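PDB 1UPS: GlcNAc-alpha-1,4-Gal-releasing endo-beta-galactosidase from Clostridium perfringens, which probably hydrolyses internal beta-galactosidic linkages of glycans to release the disaccharide GlcNAc-alpha-1,4-Gal, and binds a calcium ion. Local coordinates for residues Ser35-Gly40 and Ile271-Val276; Tyr130-Ala135 and Ile216-Trp221. All blocks are in the same frame, centred on the assembly; numbering follows the deposited sequence. Where two conformers were deposited one is given.

In the fold
Both contacts belong to the same antiparallel sheet of the GH16 domain, in which strand 129-136 is the neighbour of strand 267-279, and contact 2 is nested within the long loop that contact 1 closes. Contact 2 lies nearer the centre of the chain and is a continuous ladder between two strands, with a largely apolar face turned to the second sheet. Contact 1 is also mostly buried, but its ladder is short: strand 30-36 ends there, and salt-bridge and calcium chemistry take over. Side chains join the two contacts as well as backbone bonds, the hydroxyl of Tyr273 meeting the carboxylate of Glu132 and Val276 packing on Phe131.

Contact 1. Residues Ser35-Gly40 and Ile271-Val276. With CA (calcium ion), chain C.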
loop_
_atom_site.group_PDB
_atom_site.type_symbol
_atom_site.label_atom_id
_atom_site.label_comp_id
_atom_site.label_asym_id
_atom_site.label_seq_id
_atom_site.Cartn_x
_atom_site.Cartn_y
_atom_site.Cartn_z
ATOM N N SER A 35 -15.471 -6.924 -10.880
ATOM C CA SER A 35 -14.655 -6.417 -11.963
ATOM C C SER A 35 -15.371 -5.351 -12.768
ATOM O O SER A 35 -16.603 -5.363 -12.895
ATOM C CB SER A 35 -14.195 -7.541 -12.885
ATOM O OG SER A 35 -15.299 -8.098 -13.546
ATOM N N ASP A 36 -14.579 -4.415 -13.279
ATOM C CA ASP A 36 -15.025 -3.540 -14.331
ATOM C C ASP A 36 -13.915 -3.499 -15.363
ATOM O O ASP A 36 -12.800 -3.053 -15.075
ATOM C CB ASP A 36 -15.354 -2.139 -13.799
ATOM C CG ASP A 36 -16.197 -1.354 -14.771
ATOM O OD1 ASP A 36 -17.006 -0.491 -14.341
ATOM O OD2 ASP A 36 -16.123 -1.573 -15.998
ATOM N N GLU A 37 -14.219 -3.991 -16.569
ATOM C CA GLU A 37 -13.256 -3.991 -17.668
ATOM C C GLU A 37 -13.247 -2.668 -18.445
ATOM O O GLU A 37 -12.471 -2.496 -19.394
ATOM C CB GLU A 37 -13.506 -5.205 -18.590
ATOM C CG GLU A 37 -13.470 -6.548 -17.841
ATOM C CD GLU A 37 -12.094 -6.888 -17.283
ATOM O OE1 GLU A 37 -12.030 -7.406 -16.147
ATOM O OE2 GLU A 37 -11.076 -6.625 -17.967
ATOM N N PHE A 38 -14.084 -1.720 -18.012
ATOM C CA PHE A 38 -14.073 -0.337 -18.511
ATOM C C PHE A 38 -14.045 -0.218 -20.039
ATOM O O PHE A 38 -13.310 0.587 -20.583
ATOM C CB PHE A 38 -12.899 0.461 -17.912
ATOM C CG PHE A 38 -13.029 0.747 -16.422
ATOM C CD1 PHE A 38 -11.960 0.485 -15.563
ATOM C CD2 PHE A 38 -14.200 1.302 -15.892
ATOM C CE1 PHE A 38 -12.047 0.752 -14.180
ATOM C CE2 PHE A 38 -14.303 1.599 -14.504
ATOM C CZ PHE A 38 -13.240 1.325 -13.650
ATOM N N ASN A 39 -14.840 -1.011 -20.731
ATOM C CA ASN A 39 -14.796 -0.911 -22.192
ATOM C C ASN A 39 -15.674 0.211 -22.769
ATOM O O ASN A 39 -15.459 0.664 -23.917
ATOM C CB ASN A 39 -15.005 -2.278 -22.840
ATOM C CG ASN A 39 -13.947 -3.310 -22.393
ATOM O OD1 ASN A 39 -12.747 -3.000 -22.249
ATOM N ND2 ASN A 39 -14.399 -4.536 -22.153
ATOM N N GLY A 40 -16.618 0.688 -21.958
ATOM C CA GLY A 40 -17.504 1.771 -22.364
ATOM C C GLY A 40 -18.515 1.315 -23.398
ATOM O O GLY A 40 -18.590 0.117 -23.665
ATOM N N ILE A 271 -7.544 3.963 -17.257
ATOM C CA ILE A 271 -7.624 2.730 -16.469
ATOM C C ILE A 271 -8.240 1.611 -17.311
ATOM O O ILE A 271 -9.400 1.696 -17.701
ATOM C CB ILE A 271 -8.451 2.949 -15.185
ATOM C CG1 ILE A 271 -7.923 4.168 -14.406
ATOM C CG2 ILE A 271 -8.413 1.701 -14.286
ATOM C CD1 ILE A 271 -9.027 5.020 -13.834
ATOM N N ASP A 272 -7.466 0.549 -17.544
ATOM C CA ASP A 272 -7.896 -0.564 -18.400
ATOM C C ASP A 272 -8.947 -1.430 -17.709
ATOM O O ASP A 272 -9.944 -1.840 -18.328
ATOM C CB ASP A 272 -6.663 -1.390 -18.817
ATOM C CG ASP A 272 -7.010 -2.585 -19.692
ATOM O OD1 ASP A 272 -6.189 -3.534 -19.698
ATOM O OD2 ASP A 272 -8.047 -2.649 -20.394
ATOM N N TYR A 273 -8.735 -1.714 -16.425
ATOM C CA TYR A 273 -9.663 -2.527 -15.653
ATOM C C TYR A 273 -9.417 -2.349 -14.168
ATOM O O TYR A 273 -8.338 -1.890 -13.761
ATOM C CB TYR A 273 -9.562 -4.032 -15.997
ATOM C CG TYR A 273 -8.227 -4.723 -15.679
ATOM C CD1 TYR A 273 -7.881 -5.077 -14.359
ATOM C CD2 TYR A 273 -7.358 -5.108 -16.712
ATOM C CE1 TYR A 273 -6.674 -5.711 -14.075
ATOM C CE2 TYR A 273 -6.153 -5.769 -16.434
ATOM C CZ TYR A 273 -5.826 -6.072 -15.130
ATOM O OH TYR A 273 -4.642 -6.717 -14.876
ATOM N N MET A 274 -10.427 -2.710 -13.379
ATOM C CA MET A 274 -10.299 -2.909 -11.936
ATOM C C MET A 274 -10.890 -4.279 -11.607
ATOM O O MET A 274 -11.989 -4.606 -12.055
ATOM C CB MET A 274 -11.058 -1.827 -11.152
ATOM C CG MET A 274 -11.035 -2.064 -9.629
ATOM S SD MET A 274 -12.028 -0.828 -8.752
ATOM C CE MET A 274 -12.347 -1.682 -7.208
ATOM N N ARG A 275 -10.157 -5.076 -10.836
ATOM C CA ARG A 275 -10.614 -6.405 -10.446
ATOM C C ARG A 275 -10.340 -6.604 -8.967
ATOM O O ARG A 275 -9.324 -6.130 -8.438
ATOM C CB ARG A 275 -9.883 -7.486 -11.264
ATOM C CG ARG A 275 -10.200 -7.433 -12.770
ATOM C CD ARG A 275 -9.457 -8.475 -13.608
ATOM N NE ARG A 275 -9.555 -8.175 -15.036
ATOM C CZ ARG A 275 -8.650 -8.537 -15.945
ATOM N NH1 ARG A 275 -7.574 -9.245 -15.591
ATOM N NH2 ARG A 275 -8.830 -8.208 -17.226
ATOM N N VAL A 276 -11.249 -7.304 -8.300
ATOM C CA VAL A 276 -11.031 -7.692 -6.907
ATOM C C VAL A 276 -11.314 -9.178 -6.746
ATOM O O VAL A 276 -12.391 -9.661 -7.135
ATOM C CB VAL A 276 -11.949 -6.918 -5.936
ATOM C CG1 VAL A 276 -11.571 -7.233 -4.495
ATOM C CG2 VAL A 276 -11.871 -5.378 -6.194
HETATM CA CA CA C . -10.424 -2.703 -20.488
HETATM O O HOH W 1 -10.099 -4.968 -19.832
HETATM O O HOH W 2 -9.449 -3.590 -22.594
#
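A bend in the Glu37 side chain (chi2 -66°) folds its carboxylate back toward Arg275, whose own chain runs extended from CG to NE to meet it. The pair sits where strand 30-36 leaves the antiparallel sheet of the GH16 jelly-roll sandwich and passes into a calcium-binding loop. Arg275 grips side-on, one nitrogen to each oxygen. NE donates to the syn lone pair of Glu37 OE1 at 2.8 Å, and NH2 reaches Glu37 OE2 at 2.8 Å in an almost straight bond (176°). Because the carboxylate and guanidinium planes are 30° apart, the fork is slightly twisted. The guanidinium is also laid across Tyr273, with Arg275 CZ 3.6 Å above the centre of that ring, and NH1 bonds to the carbonyl of Asn23; together these partners fix its rotation.

In the backbone, Asp36 and Met274 form a hydrogen-bonded antiparallel pair, with Asp36 N 2.9 Å from Met274 O and the reciprocal bond completing the ring. The strand then ends in an Asx turn, Asp36 OD2 accepting from Phe38 N. Past the turn the Glu37 carbonyl faces the metal, while the Phe38 ring packs on strand 267-279, where CE1 lies 3.8 Å from Ile271 CG2 and also packs against Met274 CB.

Calcium bonds to Glu37 O at 2.3 Å and to both the backbone oxygen and OD2 of Asp272; Gly72 O and two waters are further ligands. The ion holds two carbonyl oxygens close together, Glu37 O and Asp272 O being 2.8 Å apart. Arg134 pairs with the remaining Asp272 oxygen, OD1. The salt bridge and the metal site are linked through water 1, a calcium ligand that donates a hydrogen bond to Glu37 OE2 at 2.7 Å.

Contact 2. Residues Tyr130-Ala135 and Ile216-Trp221; sequences YFEIRA and IYAMEW
Phe131 N donates to Met219 O at 2.8 Å with a nearly linear N-H...O angle of 173°, and the return bond from Met219 N to Phe131 O closes the ring. Two residues along, Ile133 and Tyr217 repeat the pattern, Ile133 N lying 2.9 Å from Tyr217 O. Between and beyond these rings come the non-hydrogen-bonded pairs Tyr130-Glu220, Glu132-Ala218 and Arg134-Ile216.

Side chains of those three pairs share one face. Tyr130, with CG anti to its backbone N (chi1 -166°), slants across to Ala218, its CE1 being 3.6 Å from the methyl CB. The opposite side of the same ring turns its edge to Glu220, whose carboxylate plane stands almost perpendicular to it (88°); CD2 of Tyr130 is 3.7 Å from CD of Glu220. Glu132 rests its extended chain on Ile216, CD lying 3.5 Å from CG2, while its OE1 is held by the hydroxyl of Tyr273 and the side-chain amide of Asn23. Glu220 in turn bonds through OE1 to the hydroxyls of Tyr30 and Tyr283, so both carboxylates on this face have partners.

The other face is mainly apolar. Phe131 lies alongside Met219 and crosses Trp221 obliquely, with Phe131 CE1 3.7 Å from Trp221 CE3. Ile133 packs its CG1 on CB of Tyr217, whose hydroxyl is bridged by a water to Ala135 O. Trp148 and Met150 of strand 145-152 pack on Phe131, Ile133 and Met219, making this the hydrophobic interior between the two antiparallel sheets of a GH16 beta-sandwich, the jelly roll of the concanavalin-like clan.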
loop_
_atom_site.group_PDB
_atom_site.type_symbol
_atom_site.label_atom_id
_atom_site.label_comp_id
_atom_site.label_asym_id
_atom_site.label_seq_id
_atom_site.Cartn_x
_atom_site.Cartn_y
_atom_site.Cartn_z
ATOM N N TYR A 130 -7.779 -9.140 -2.777
ATOM C CA TYR A 130 -6.689 -8.770 -3.684
ATOM C C TYR A 130 -7.266 -7.806 -4.724
ATOM O O TYR A 130 -8.121 -8.186 -5.526
ATOM C CB TYR A 130 -6.111 -10.034 -4.383
ATOM C CG TYR A 130 -4.776 -9.752 -5.071
ATOM C CD1 TYR A 130 -4.722 -9.166 -6.338
ATOM C CD2 TYR A 130 -3.575 -10.017 -4.426
ATOM C CE1 TYR A 130 -3.484 -8.874 -6.959
ATOM C CE2 TYR A 130 -2.349 -9.726 -5.029
ATOM C CZ TYR A 130 -2.306 -9.164 -6.294
ATOM O OH TYR A 130 -1.073 -8.899 -6.864
ATOM N N PHE A 131 -6.832 -6.546 -4.670
ATOM C CA PHE A 131 -7.407 -5.468 -5.484
ATOM C C PHE A 131 -6.413 -5.068 -6.554
ATOM O O PHE A 131 -5.239 -4.921 -6.241
ATOM C CB PHE A 131 -7.632 -4.255 -4.578
ATOM C CG PHE A 131 -8.658 -4.487 -3.499
ATOM C CD1 PHE A 131 -8.367 -5.279 -2.385
ATOM C CD2 PHE A 131 -9.935 -3.930 -3.617
ATOM C CE1 PHE A 131 -9.348 -5.506 -1.392
ATOM C CE2 PHE A 131 -10.913 -4.143 -2.644
ATOM C CZ PHE A 131 -10.628 -4.926 -1.526
ATOM N N GLU A 132 -6.857 -4.881 -7.800
ATOM C CA GLU A 132 -5.887 -4.635 -8.870
ATOM C C GLU A 132 -6.437 -3.694 -9.922
ATOM O O GLU A 132 -7.616 -3.805 -10.297
ATOM C CB GLU A 132 -5.504 -5.980 -9.516
ATOM C CG GLU A 132 -4.500 -5.903 -10.670
ATOM C CD GLU A 132 -4.091 -7.294 -11.147
ATOM O OE1 GLU A 132 -4.309 -7.613 -12.350
ATOM O OE2 GLU A 132 -3.555 -8.082 -10.323
ATOM N N ILE A 133 -5.605 -2.760 -10.388
ATOM C CA ILE A 133 -5.918 -2.025 -11.611
ATOM C C ILE A 133 -4.755 -2.141 -12.586
ATOM O O ILE A 133 -3.611 -2.444 -12.191
ATOM C CB ILE A 133 -6.257 -0.530 -11.348
ATOM C CG1 ILE A 133 -4.993 0.265 -10.918
ATOM C CG2 ILE A 133 -7.462 -0.420 -10.360
ATOM C CD1 ILE A 133 -5.207 1.842 -10.813
ATOM N N ARG A 134 -5.054 -1.904 -13.860
ATOM C CA ARG A 134 -4.016 -1.767 -14.858
ATOM C C ARG A 134 -4.231 -0.382 -15.438
ATOM O O ARG A 134 -5.335 -0.056 -15.866
ATOM C CB ARG A 134 -4.163 -2.855 -15.931
ATOM C CG ARG A 134 -3.142 -2.765 -17.054
ATOM C CD ARG A 134 -3.112 -4.064 -17.896
ATOM N NE ARG A 134 -2.103 -4.053 -18.954
ATOM C CZ ARG A 134 -2.320 -3.647 -20.207
ATOM N NH1 ARG A 134 -3.509 -3.182 -20.562
ATOM N NH2 ARG A 134 -1.342 -3.705 -21.121
ATOM N N ALA A 135 -3.201 0.461 -15.394
ATOM C CA ALA A 135 -3.404 1.877 -15.678
ATOM C C ALA A 135 -2.182 2.496 -16.329
ATOM O O ALA A 135 -1.066 2.032 -16.114
ATOM C CB ALA A 135 -3.748 2.647 -14.340
ATOM N N ILE A 216 0.609 -2.591 -13.887
ATOM C CA ILE A 216 -0.359 -3.182 -12.981
ATOM C C ILE A 216 -0.011 -2.760 -11.552
ATOM O O ILE A 216 1.135 -2.913 -11.104
ATOM C CB ILE A 216 -0.404 -4.757 -13.144
ATOM C CG1 ILE A 216 -0.840 -5.135 -14.575
ATOM C CG2 ILE A 216 -1.372 -5.371 -12.158
ATOM C CD1 ILE A 216 -0.927 -6.662 -14.846
ATOM N N TYR A 217 -1.015 -2.238 -10.849
ATOM C CA TYR A 217 -0.896 -1.817 -9.455
ATOM C C TYR A 217 -1.887 -2.637 -8.650
ATOM O O TYR A 217 -3.052 -2.751 -9.025
ATOM C CB TYR A 217 -1.248 -0.318 -9.317
ATOM C CG TYR A 217 -0.355 0.561 -10.178
ATOM C CD1 TYR A 217 -0.750 0.949 -11.460
ATOM C CD2 TYR A 217 0.890 0.986 -9.708
ATOM C CE1 TYR A 217 0.080 1.774 -12.261
ATOM C CE2 TYR A 217 1.725 1.796 -10.487
ATOM C CZ TYR A 217 1.308 2.173 -11.769
ATOM O OH TYR A 217 2.126 2.961 -12.541
ATOM N N ALA A 218 -1.436 -3.201 -7.540
ATOM C CA ALA A 218 -2.320 -4.049 -6.740
ATOM C C ALA A 218 -2.040 -3.925 -5.253
ATOM O O ALA A 218 -0.920 -3.594 -4.837
ATOM C CB ALA A 218 -2.221 -5.538 -7.188
ATOM N N MET A 219 -3.087 -4.178 -4.470
ATOM C CA MET A 219 -2.982 -4.262 -3.026
ATOM C C MET A 219 -3.688 -5.522 -2.537
ATOM O O MET A 219 -4.866 -5.755 -2.853
ATOM C CB MET A 219 -3.625 -3.035 -2.351
ATOM C CG MET A 219 -3.733 -3.220 -0.815
ATOM S SD MET A 219 -4.677 -1.879 -0.026
ATOM C CE MET A 219 -6.309 -2.288 -0.546
ATOM N N GLU A 220 -2.985 -6.318 -1.735
ATOM C CA GLU A 220 -3.657 -7.375 -0.989
ATOM C C GLU A 220 -3.853 -6.904 0.446
ATOM O O GLU A 220 -2.888 -6.591 1.158
ATOM C CB GLU A 220 -2.894 -8.716 -1.032
ATOM C CG GLU A 220 -3.725 -9.836 -0.397
ATOM C CD GLU A 220 -3.458 -11.220 -0.981
ATOM O OE1 GLU A 220 -4.428 -11.959 -1.261
ATOM O OE2 GLU A 220 -2.286 -11.571 -1.148
ATOM N N TRP A 221 -5.120 -6.833 0.839
ATOM C CA TRP A 221 -5.530 -6.325 2.144
ATOM C C TRP A 221 -6.030 -7.535 2.926
ATOM O O TRP A 221 -7.021 -8.158 2.558
ATOM C CB TRP A 221 -6.620 -5.261 1.940
ATOM C CG TRP A 221 -7.471 -4.864 3.144
ATOM C CD1 TRP A 221 -7.150 -4.931 4.485
ATOM C CD2 TRP A 221 -8.770 -4.300 3.078
ATOM N NE1 TRP A 221 -8.193 -4.445 5.246
ATOM C CE2 TRP A 221 -9.206 -4.059 4.409
ATOM C CE3 TRP A 221 -9.640 -3.993 2.020
ATOM C CZ2 TRP A 221 -10.473 -3.537 4.705
ATOM C CZ3 TRP A 221 -10.885 -3.455 2.311
ATOM C CH2 TRP A 221 -11.291 -3.231 3.649
HETATM O O HOH W 3 1.352 3.160 -15.200
#